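Local structure of mandelate racemase/muconate lactonizing protein (Thermobispora bispora, 3VC5) at residues G66-T70 / H342-S346; Y167-K171 / I192-A196; W172-P176 / Y426-F430; A348-H352 / V391-L397. The protein probably catalyses the magnesium-dependent dehydration of D-glucarate to 5-dehydro-4-deoxy-D-glucarate, as a member of the mandelate racemase branch of the enolase superfamily. One frame throughout, in Å; residues are numbered along the deposited sequence.

Interaction 1. Residues G66-T70 / H342-S346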
loop_
_atom_site.group_PDB
_atom_site.type_symbol
_atom_site.label_atom_id
_atom_site.label_comp_id
_atom_site.label_asym_id
_atom_site.label_seq_id
_atom_site.Cartn_x
_atom_site.Cartn_y
_atom_site.Cartn_z
ATOM N N GLY A 66 10.562 17.920 -12.886
ATOM C CA GLY A 66 10.625 17.113 -11.670
ATOM C C GLY A 66 12.003 16.471 -11.574
ATOM O O GLY A 66 12.631 16.155 -12.610
ATOM N N LEU A 67 12.467 16.269 -10.337
ATOM C CA LEU A 67 13.792 15.703 -10.075
ATOM C C LEU A 67 13.731 14.308 -9.445
ATOM O O LEU A 67 12.877 14.032 -8.569
ATOM C CB LEU A 67 14.586 16.604 -9.142
ATOM C CG LEU A 67 14.874 17.993 -9.725
ATOM C CD1 LEU A 67 15.493 18.863 -8.618
ATOM C CD2 LEU A 67 15.795 17.918 -10.960
ATOM N N GLY A 68 14.652 13.453 -9.858
ATOM C CA GLY A 68 14.862 12.154 -9.191
ATOM C C GLY A 68 16.350 11.921 -9.055
ATOM O O GLY A 68 17.162 12.591 -9.700
ATOM N N GLU A 69 16.717 10.990 -8.194
ATOM C CA GLU A 69 18.125 10.714 -7.892
ATOM C C GLU A 69 18.278 9.226 -7.624
ATOM O O GLU A 69 17.488 8.642 -6.884
ATOM C CB GLU A 69 18.599 11.556 -6.710
ATOM C CG GLU A 69 20.036 11.233 -6.279
ATOM C CD GLU A 69 20.483 11.978 -5.026
ATOM O OE1 GLU A 69 19.904 13.035 -4.659
ATOM O OE2 GLU A 69 21.451 11.479 -4.396
ATOM N N THR A 70 19.288 8.616 -8.231
ATOM C CA THR A 70 19.474 7.176 -8.097
ATOM C C THR A 70 20.976 6.861 -8.158
ATOM O O THR A 70 21.817 7.777 -8.146
ATOM C CB THR A 70 18.661 6.425 -9.154
ATOM O OG1 THR A 70 18.745 5.011 -8.921
ATOM C CG2 THR A 70 19.128 6.756 -10.581
ATOM N N HIS A 342 24.294 10.142 -0.696
ATOM C CA HIS A 342 23.232 10.727 -1.525
ATOM C C HIS A 342 23.190 12.242 -1.388
ATOM O O HIS A 342 23.833 12.838 -0.504
ATOM C CB HIS A 342 21.849 10.138 -1.116
ATOM C CG HIS A 342 21.386 10.570 0.247
ATOM N ND1 HIS A 342 20.828 11.814 0.468
ATOM C CD2 HIS A 342 21.480 9.978 1.471
ATOM C CE1 HIS A 342 20.541 11.946 1.758
ATOM N NE2 HIS A 342 20.931 10.849 2.390
ATOM N N LEU A 343 22.439 12.872 -2.285
ATOM C CA LEU A 343 22.344 14.328 -2.325
ATOM C C LEU A 343 20.940 14.804 -1.918
ATOM O O LEU A 343 20.158 14.049 -1.294
ATOM C CB LEU A 343 22.743 14.809 -3.730
ATOM C CG LEU A 343 24.133 14.355 -4.163
ATOM C CD1 LEU A 343 24.379 14.853 -5.589
ATOM C CD2 LEU A 343 25.201 14.906 -3.207
ATOM N N GLY A 344 20.623 16.062 -2.213
ATOM C CA GLY A 344 19.433 16.678 -1.655
ATOM C C GLY A 344 18.115 16.265 -2.315
ATOM O O GLY A 344 17.051 16.412 -1.724
ATOM N N ILE A 345 18.172 15.761 -3.545
ATOM C CA ILE A 345 16.945 15.269 -4.189
ATOM C C ILE A 345 16.493 14.025 -3.425
ATOM O O ILE A 345 15.334 13.925 -2.996
ATOM C CB ILE A 345 17.173 14.971 -5.670
ATOM C CG1 ILE A 345 17.448 16.290 -6.414
ATOM C CG2 ILE A 345 15.953 14.184 -6.266
ATOM C CD1 ILE A 345 18.152 16.055 -7.767
ATOM N N SER A 346 17.430 13.109 -3.199
ATOM C CA SER A 346 17.152 11.905 -2.380
ATOM C C SER A 346 16.733 12.320 -0.965
ATOM O O SER A 346 15.786 11.767 -0.421
ATOM C CB SER A 346 18.365 10.985 -2.300
ATOM O OG SER A 346 18.461 10.277 -3.517
#
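E69, on strand 65-71, passes the first turn of helix 344-355 with its CA 5.7 Å from the CA of S346, the closest pair of CA atoms between the two segments. Its side chain leaves the strand with CG anti to the backbone N (chi1 176°) and stays extended, which carries the carboxylate to the start of the helix. OE2 uses its syn lone pair to take the N-H of L343, the N-cap residue, with an N–O distance of 2.7 Å and a nearly straight bond. OE1 accepts from S346 N at 2.9 Å, the donor coming from above the carboxylate plane. OE2 also forms a salt bridge with R53 of strand 50-60, while the hydroxyl of S346 is hydrogen-bonded to H313 and R53. The strand belongs to the antiparallel sheet of the N-terminal capping domain and the helix to the barrel, making this a buried seam between the two domains characteristic of the family. With an alanine here, the N-H groups of L343 and S346 would probably lose their acceptors and R53 its counter-charge. The amino end of the helix and R53 are likely to favour the ionised carboxylate. Beside this polar grip, I345 lies against the strand. Its CG2 rests on the backbone of G68, 3.6 Å from G68 C, and its CD1 meets L67 CB at 3.9 Å, the two side chains crossing at about a right angle. H342 turns its ring away from the strand: ND1 donates to L343 O and NE2 pairs with T366.

Interaction 2. Residues Y167-K171 / I192-A196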
loop_
_atom_site.group_PDB
_atom_site.type_symbol
_atom_site.label_atom_id
_atom_site.label_comp_id
_atom_site.label_asym_id
_atom_site.label_seq_id
_atom_site.Cartn_x
_atom_site.Cartn_y
_atom_site.Cartn_z
ATOM N N TYR A 167 25.082 8.804 11.594
ATOM C CA TYR A 167 25.602 7.593 10.936
ATOM C C TYR A 167 27.119 7.575 11.138
ATOM O O TYR A 167 27.868 8.204 10.403
ATOM C CB TYR A 167 25.266 7.578 9.445
ATOM C CG TYR A 167 25.115 6.176 8.862
ATOM C CD1 TYR A 167 25.833 5.090 9.368
ATOM C CD2 TYR A 167 24.271 5.961 7.767
ATOM C CE1 TYR A 167 25.673 3.810 8.832
ATOM C CE2 TYR A 167 24.100 4.666 7.222
ATOM C CZ TYR A 167 24.811 3.611 7.741
ATOM O OH TYR A 167 24.642 2.302 7.243
ATOM N N LEU A 168 27.557 6.897 12.193
ATOM C CA LEU A 168 28.969 6.845 12.525
ATOM C C LEU A 168 29.663 5.693 11.799
ATOM O O LEU A 168 29.098 4.567 11.629
ATOM C CB LEU A 168 29.159 6.683 14.036
ATOM C CG LEU A 168 28.363 7.598 14.977
ATOM C CD1 LEU A 168 28.726 7.333 16.454
ATOM C CD2 LEU A 168 28.611 9.088 14.630
ATOM N N PHE A 169 30.913 5.955 11.441
ATOM C CA PHE A 169 31.762 4.983 10.786
ATOM C C PHE A 169 33.138 5.019 11.392
ATOM O O PHE A 169 33.665 6.100 11.666
ATOM C CB PHE A 169 31.979 5.346 9.320
ATOM C CG PHE A 169 30.770 5.127 8.430
ATOM C CD1 PHE A 169 29.736 6.054 8.382
ATOM C CD2 PHE A 169 30.695 3.999 7.616
ATOM C CE1 PHE A 169 28.621 5.863 7.527
ATOM C CE2 PHE A 169 29.573 3.782 6.765
ATOM C CZ PHE A 169 28.545 4.700 6.729
ATOM N N TYR A 170 33.757 3.853 11.510
ATOM C CA TYR A 170 35.205 3.824 11.614
ATOM C C TYR A 170 35.763 4.361 10.299
ATOM O O TYR A 170 35.197 4.114 9.230
ATOM C CB TYR A 170 35.706 2.408 11.875
ATOM C CG TYR A 170 35.248 1.821 13.178
ATOM C CD1 TYR A 170 35.877 2.169 14.383
ATOM C CD2 TYR A 170 34.235 0.873 13.215
ATOM C CE1 TYR A 170 35.476 1.612 15.579
ATOM C CE2 TYR A 170 33.836 0.296 14.413
ATOM C CZ TYR A 170 34.467 0.669 15.595
ATOM O OH TYR A 170 34.079 0.098 16.790
ATOM N N LYS A 171 36.809 5.179 10.375
ATOM C CA LYS A 171 37.393 5.730 9.161
ATOM C C LYS A 171 38.850 6.097 9.321
ATOM O O LYS A 171 39.304 6.395 10.429
ATOM C CB LYS A 171 36.599 6.964 8.712
ATOM C CG LYS A 171 36.679 8.138 9.725
ATOM C CD LYS A 171 35.835 9.351 9.290
ATOM C CE LYS A 171 36.384 10.027 8.015
ATOM N NZ LYS A 171 37.781 10.619 8.199
ATOM N N ILE A 192 35.379 7.097 17.907
ATOM C CA ILE A 192 33.961 7.037 17.561
ATOM C C ILE A 192 33.127 7.990 18.424
ATOM O O ILE A 192 32.248 8.709 17.919
ATOM C CB ILE A 192 33.443 5.568 17.656
ATOM C CG1 ILE A 192 34.035 4.726 16.504
ATOM C CG2 ILE A 192 31.903 5.492 17.745
ATOM C CD1 ILE A 192 33.513 5.083 15.113
ATOM N N VAL A 193 33.405 8.025 19.725
ATOM C CA VAL A 193 32.724 8.979 20.576
ATOM C C VAL A 193 33.039 10.414 20.113
ATOM O O VAL A 193 32.146 11.256 20.095
ATOM C CB VAL A 193 33.071 8.783 22.076
ATOM C CG1 VAL A 193 32.518 9.937 22.913
ATOM C CG2 VAL A 193 32.497 7.473 22.580
ATOM N N ALA A 194 34.283 10.701 19.739
ATOM C CA ALA A 194 34.614 12.063 19.307
ATOM C C ALA A 194 33.847 12.416 18.027
ATOM O O ALA A 194 33.354 13.545 17.874
ATOM C CB ALA A 194 36.109 12.226 19.093
ATOM N N GLN A 195 33.761 11.444 17.113
ATOM C CA GLN A 195 33.031 11.637 15.865
ATOM C C GLN A 195 31.546 11.921 16.147
ATOM O O GLN A 195 30.935 12.807 15.527
ATOM C CB GLN A 195 33.182 10.400 14.976
ATOM C CG GLN A 195 32.592 10.538 13.564
ATOM C CD GLN A 195 32.678 9.214 12.848
ATOM O OE1 GLN A 195 33.769 8.769 12.455
ATOM N NE2 GLN A 195 31.559 8.550 12.732
ATOM N N ALA A 196 30.963 11.150 17.060
ATOM C CA ALA A 196 29.601 11.389 17.525
ATOM C C ALA A 196 29.409 12.834 18.047
ATOM O O ALA A 196 28.415 13.493 17.714
ATOM C CB ALA A 196 29.230 10.389 18.613
#
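The ring of Y170 has I192 CD1 over one face, 4.1 Å from the ring centroid and 23° off the normal, a CH-pi contact displaced toward the rim. I192 CG1 also reaches the ring, 3.6 Å from Y170 CE1, and the two side chains cross at about a right angle; F215 meets the same tyrosine edge-to-face. Over one face of the Y167 ring lies F169 CZ, 3.6 Å above its plane and displaced toward the rim. The double bend of I192 (chi1 -71°, chi2 -69°) brings CD1 back toward the strand, where it also touches F169 O at 3.6 Å. Farther along, L168 points into the helix: its CD1 touches I192 CG2 at 3.9 Å and A196 CB at 3.8 Å.

Strand 161-169 and helix 189-203 open a beta-alpha-beta unit of the barrel that closes with strand 208-211; their local axes come within 8.6 Å, running roughly antiparallel. On the opposite side of the strand, Y167 OH is hydrogen-bonded to K209 and to K211, the predicted proton acceptor. A serine in place of Y170 would probably open a gap beside I192 and take the edge-to-face partner from F215. K171 sends its amine to D181 and G184 O. What joins helix to strand is thus mostly aliphatic and CH-pi packing from L168, I192, A196 and Y170, with the amide of Q195 as the polar element against the L168-F169 backbone.

Interaction 3. Residues W172-P176 / Y426-F430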
loop_
_atom_site.group_PDB
_atom_site.type_symbol
_atom_site.label_atom_id
_atom_site.label_comp_id
_atom_site.label_asym_id
_atom_site.label_seq_id
_atom_site.Cartn_x
_atom_site.Cartn_y
_atom_site.Cartn_z
ATOM N N TRP A 172 39.587 6.047 8.216
ATOM C CA TRP A 172 40.954 6.555 8.205
ATOM C C TRP A 172 40.892 8.079 8.263
ATOM O O TRP A 172 39.816 8.660 8.070
ATOM C CB TRP A 172 41.690 6.100 6.952
ATOM C CG TRP A 172 41.762 4.617 6.817
ATOM C CD1 TRP A 172 41.800 3.693 7.837
ATOM C CD2 TRP A 172 41.844 3.875 5.597
ATOM N NE1 TRP A 172 41.877 2.414 7.310
ATOM C CE2 TRP A 172 41.916 2.501 5.940
ATOM C CE3 TRP A 172 41.865 4.233 4.245
ATOM C CZ2 TRP A 172 41.998 1.493 4.979
ATOM C CZ3 TRP A 172 41.959 3.226 3.291
ATOM C CH2 TRP A 172 42.019 1.872 3.666
ATOM N N ALA A 173 42.033 8.730 8.507
ATOM C CA ALA A 173 42.077 10.187 8.584
ATOM C C ALA A 173 41.805 10.790 7.200
ATOM O O ALA A 173 41.304 11.917 7.085
ATOM C CB ALA A 173 43.427 10.626 9.090
ATOM N N GLY A 174 42.140 10.038 6.152
ATOM C CA GLY A 174 41.940 10.505 4.764
ATOM C C GLY A 174 42.196 9.337 3.838
ATOM O O GLY A 174 42.621 8.265 4.298
ATOM N N HIS A 175 41.947 9.526 2.542
ATOM C CA HIS A 175 42.303 8.514 1.544
ATOM C C HIS A 175 43.805 8.516 1.373
ATOM O O HIS A 175 44.390 9.587 1.318
ATOM C CB HIS A 175 41.620 8.844 0.228
ATOM C CG HIS A 175 40.156 8.552 0.265
ATOM N ND1 HIS A 175 39.648 7.272 0.136
ATOM C CD2 HIS A 175 39.095 9.361 0.505
ATOM C CE1 HIS A 175 38.329 7.314 0.262
ATOM N NE2 HIS A 175 37.972 8.566 0.509
ATOM N N PRO A 176 44.436 7.325 1.324
ATOM C CA PRO A 176 45.898 7.286 1.210
ATOM C C PRO A 176 46.310 8.080 -0.009
ATOM O O PRO A 176 45.674 7.969 -1.058
ATOM C CB PRO A 176 46.186 5.797 0.991
ATOM C CG PRO A 176 45.106 5.120 1.785
ATOM C CD PRO A 176 43.870 5.975 1.489
ATOM N N TYR A 426 38.818 -1.581 -3.831
ATOM C CA TYR A 426 39.567 -0.440 -3.297
ATOM C C TYR A 426 40.329 -0.883 -2.031
ATOM O O TYR A 426 41.540 -0.604 -1.881
ATOM C CB TYR A 426 38.630 0.743 -3.027
ATOM C CG TYR A 426 39.323 2.013 -2.550
ATOM C CD1 TYR A 426 40.478 2.488 -3.170
ATOM C CD2 TYR A 426 38.799 2.738 -1.486
ATOM C CE1 TYR A 426 41.092 3.657 -2.733
ATOM C CE2 TYR A 426 39.395 3.902 -1.045
ATOM C CZ TYR A 426 40.560 4.345 -1.657
ATOM O OH TYR A 426 41.142 5.522 -1.218
ATOM N N MET A 427 39.663 -1.607 -1.130
ATOM C CA MET A 427 40.375 -2.082 0.060
ATOM C C MET A 427 41.526 -3.022 -0.323
ATOM O O MET A 427 42.603 -2.962 0.261
ATOM C CB MET A 427 39.464 -2.797 1.069
ATOM C CG MET A 427 40.261 -3.374 2.258
ATOM S SD MET A 427 41.023 -2.060 3.250
ATOM C CE MET A 427 39.563 -1.535 4.142
ATOM N N ARG A 428 41.282 -3.918 -1.276
ATOM C CA ARG A 428 42.309 -4.852 -1.736
ATOM C C ARG A 428 43.549 -4.156 -2.301
ATOM O O ARG A 428 44.647 -4.733 -2.308
ATOM C CB ARG A 428 41.727 -5.821 -2.769
ATOM C CG ARG A 428 40.892 -6.931 -2.150
ATOM C CD ARG A 428 40.189 -7.764 -3.220
ATOM N NE ARG A 428 39.630 -8.998 -2.671
ATOM C CZ ARG A 428 38.829 -9.821 -3.347
ATOM N NH1 ARG A 428 38.476 -9.537 -4.600
ATOM N NH2 ARG A 428 38.372 -10.928 -2.772
ATOM N N SER A 429 43.401 -2.922 -2.772
ATOM C CA SER A 429 44.564 -2.214 -3.300
ATOM C C SER A 429 45.576 -1.894 -2.181
ATOM O O SER A 429 46.771 -1.679 -2.446
ATOM C CB SER A 429 44.145 -0.959 -4.076
ATOM O OG SER A 429 43.836 0.120 -3.200
ATOM N N PHE A 430 45.093 -1.906 -0.935
ATOM C CA PHE A 430 45.920 -1.672 0.255
ATOM C C PHE A 430 46.258 -2.981 0.990
ATOM O O PHE A 430 47.382 -3.182 1.441
ATOM C CB PHE A 430 45.220 -0.708 1.211
ATOM C CG PHE A 430 44.738 0.552 0.549
ATOM C CD1 PHE A 430 45.638 1.449 0.003
ATOM C CD2 PHE A 430 43.390 0.839 0.463
ATOM C CE1 PHE A 430 45.220 2.609 -0.611
ATOM C CE2 PHE A 430 42.955 2.012 -0.158
ATOM C CZ PHE A 430 43.872 2.895 -0.703
HETATM O O HOH W 1 43.547 6.436 -2.134
#
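W172, H175 and P176, in the loop that follows the first barrel strand 161-169, meet Y426, M427 and F430 of helix 423-430 near the C terminus, forming a small aromatic cluster at the surface. V46 and L41 of the hairpin strands 45-46 and 41-42 pack against the same tryptophan and methionine, consistent with this hairpin being the capping-domain loop that borders the active site in the family.

The six-membered ring of W172 points its edge at the face of F430 in an offset edge-to-face (T-shaped) pair, centroids 5.4 Å apart and planes at 84°; W172 CH2 comes 3.6 Å from F430 CD2. M427 curls back, its chain bent at chi2 and chi3, so that SD sits at the rim of the indole in a Met-aromatic contact and its methyl carbon CE comes 4.0 Å from W172 CZ2. On the same side of the F430 ring as the indole, toward its CE1-CZ end, P176 CG comes 3.5 Å from F430 CE1. The rings of H175 and Y426 meet rim to rim. Y426 has CG anti to its own N (chi1 -176°), which takes the phenol across to H175, where OH and ND1 form a hydrogen bond of 2.7 Å. The same OH binds a water, which in turn donates to P176 O at 2.8 Å.

H175 NE2 is hydrogen-bonded to the carbonyl of D37, so both imidazole nitrogens have partners and the ring is fixed in its rotation. The polar pairing of Y426 with H175 and the water therefore sets the lie of the tyrosine, while dispersion between W172, M427, P176 and F430 fastens helix to loop.

Interaction 4. Residues A348-H352 / V391-L397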
loop_
_atom_site.group_PDB
_atom_site.type_symbol
_atom_site.label_atom_id
_atom_site.label_comp_id
_atom_site.label_asym_id
_atom_site.label_seq_id
_atom_site.Cartn_x
_atom_site.Cartn_y
_atom_site.Cartn_z
ATOM N N ALA A 348 15.227 15.053 0.024
ATOM C CA ALA A 348 13.854 15.608 -0.015
ATOM C C ALA A 348 12.868 14.430 -0.135
ATOM O O ALA A 348 11.863 14.371 0.577
ATOM C CB ALA A 348 13.681 16.543 -1.179
ATOM N N ALA A 349 13.180 13.488 -1.034
ATOM C CA ALA A 349 12.276 12.350 -1.255
ATOM C C ALA A 349 12.133 11.489 0.013
ATOM O O ALA A 349 11.020 11.110 0.390
ATOM C CB ALA A 349 12.738 11.532 -2.418
ATOM N N MET A 350 13.262 11.199 0.661
ATOM C CA MET A 350 13.272 10.474 1.926
ATOM C C MET A 350 12.393 11.135 2.953
ATOM O O MET A 350 11.656 10.475 3.704
ATOM C CB MET A 350 14.706 10.304 2.465
ATOM C CG MET A 350 15.589 9.437 1.557
ATOM S SD MET A 350 17.367 9.779 1.787
ATOM C CE MET A 350 17.692 8.929 3.308
ATOM N N THR A 351 12.499 12.454 3.009
ATOM C CA THR A 351 11.819 13.231 4.029
ATOM C C THR A 351 10.302 13.291 3.795
ATOM O O THR A 351 9.527 13.111 4.730
ATOM C CB THR A 351 12.453 14.634 4.121
ATOM O OG1 THR A 351 13.835 14.479 4.494
ATOM C CG2 THR A 351 11.723 15.521 5.146
ATOM N N HIS A 352 9.875 13.520 2.554
ATOM C CA HIS A 352 8.442 13.502 2.271
ATOM C C HIS A 352 7.861 12.120 2.539
ATOM O O HIS A 352 6.756 12.006 3.097
ATOM C CB HIS A 352 8.141 13.919 0.801
ATOM C CG HIS A 352 8.277 15.384 0.565
ATOM N ND1 HIS A 352 7.228 16.261 0.750
ATOM C CD2 HIS A 352 9.325 16.129 0.123
ATOM C CE1 HIS A 352 7.635 17.490 0.462
ATOM N NE2 HIS A 352 8.900 17.437 0.081
ATOM N N VAL A 391 9.737 19.054 6.941
ATOM C CA VAL A 391 9.208 18.855 5.589
ATOM C C VAL A 391 9.268 20.161 4.805
ATOM O O VAL A 391 8.762 21.192 5.276
ATOM C CB VAL A 391 7.753 18.367 5.580
ATOM C CG1 VAL A 391 7.271 18.196 4.116
ATOM C CG2 VAL A 391 7.617 17.079 6.367
ATOM N N PRO A 392 9.870 20.140 3.607
ATOM C CA PRO A 392 9.966 21.406 2.859
ATOM C C PRO A 392 8.582 21.988 2.594
ATOM O O PRO A 392 7.598 21.243 2.507
ATOM C CB PRO A 392 10.635 20.993 1.548
ATOM C CG PRO A 392 11.448 19.775 1.917
ATOM C CD PRO A 392 10.666 19.063 3.001
ATOM N N ASP A 393 8.497 23.311 2.476
ATOM C CA ASP A 393 7.189 23.935 2.304
ATOM C C ASP A 393 6.783 24.103 0.840
ATOM O O ASP A 393 5.605 23.976 0.507
ATOM C CB ASP A 393 7.059 25.240 3.112
ATOM C CG ASP A 393 8.255 26.156 2.956
ATOM O OD1 ASP A 393 8.704 26.728 3.975
ATOM O OD2 ASP A 393 8.739 26.313 1.818
ATOM N N GLY A 394 7.751 24.352 -0.038
ATOM C CA GLY A 394 7.431 24.538 -1.453
ATOM C C GLY A 394 6.592 23.397 -2.006
ATOM O O GLY A 394 6.419 22.357 -1.341
ATOM N N PRO A 395 6.041 23.587 -3.221
ATOM C CA PRO A 395 5.314 22.546 -3.961
ATOM C C PRO A 395 6.269 21.458 -4.435
ATOM O O PRO A 395 7.468 21.703 -4.575
ATOM C CB PRO A 395 4.786 23.284 -5.193
ATOM C CG PRO A 395 5.657 24.486 -5.320
ATOM C CD PRO A 395 5.976 24.888 -3.903
ATOM N N GLY A 396 5.748 20.263 -4.693
ATOM C CA GLY A 396 6.600 19.177 -5.150
ATOM C C GLY A 396 7.553 18.764 -4.045
ATOM O O GLY A 396 7.175 18.738 -2.868
ATOM N N LEU A 397 8.778 18.403 -4.409
ATOM C CA LEU A 397 9.774 18.008 -3.407
ATOM C C LEU A 397 10.229 19.190 -2.560
ATOM O O LEU A 397 10.767 19.008 -1.464
ATOM C CB LEU A 397 10.985 17.349 -4.079
ATOM C CG LEU A 397 10.771 15.950 -4.664
ATOM C CD1 LEU A 397 11.982 15.565 -5.528
ATOM C CD2 LEU A 397 10.505 14.913 -3.543
#
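H352 reaches from helix 344-355 into the curve of the loop 391-397 and donates from NE2 to L397 O at 2.9 Å, with an N-H···O angle of 148°. The oxygen lies near the imidazole plane, but seen from the carbonyl the donor stands well above its plane, off the lone pairs. With CG anti to the carbonyl carbon (chi1 -75°) the ring swings out from the helix, and its other nitrogen, ND1, takes the backbone N-H of A151, so both nitrogens are occupied and the ring cannot easily flip. The loop closes round it: V391 CG1 comes 3.7 Å from H352 CE1, P392 CD lies 3.8 Å from H352 NE2, and G396 O is also close to CE1. V391 has its CG1 anti to the backbone N (chi1 180°), which turns that methyl to the imidazole.

A turn earlier on the helix, the small side chain of A348 admits the loop closely: A348 CB and L397 CB are 4.0 Å apart. L397 then runs on, its CD2 settling 3.9 Å from A349 CA. T351 presents its methyl CG2 to the loop, 4.2 Å from V391 CA, while its OG1 is hydrogen-bonded to Y164 OH and L347 O. G396 has positive phi, an angle that favours glycine.

This is packing away from the annotated sites. The loop, lying between strand 388-390 and helix 403-415, is flanked by helix 344-355 and by helix 150-153, whose V150 touches both H352 and L397; helix 344-355 in turn rests on strand 161-169, T351 on V162 and M350 on Y164.

Interactions 1 and 4 share helix 344-355 and touch, their centres 11 Å apart: the first joins the start of the helix to the capping-domain sheet, the second its next turns to the loop after strand 388-390. Interactions 2 and 3 adjoin in sequence, centres about 17 Å apart, and lead from strand 161-169 to the C-terminal helix 423-430. The centres of interactions 3 and 4 are about 36 Å apart, on opposite sides of the chain's centre. Along the chain interaction 2 is nested within interaction 1, whereas interaction 3 crosses both; interaction 4 opens after 1 and 2 have closed, inside the loop closed by interaction 3. Together they join barrel, capping domain and C-terminal segment.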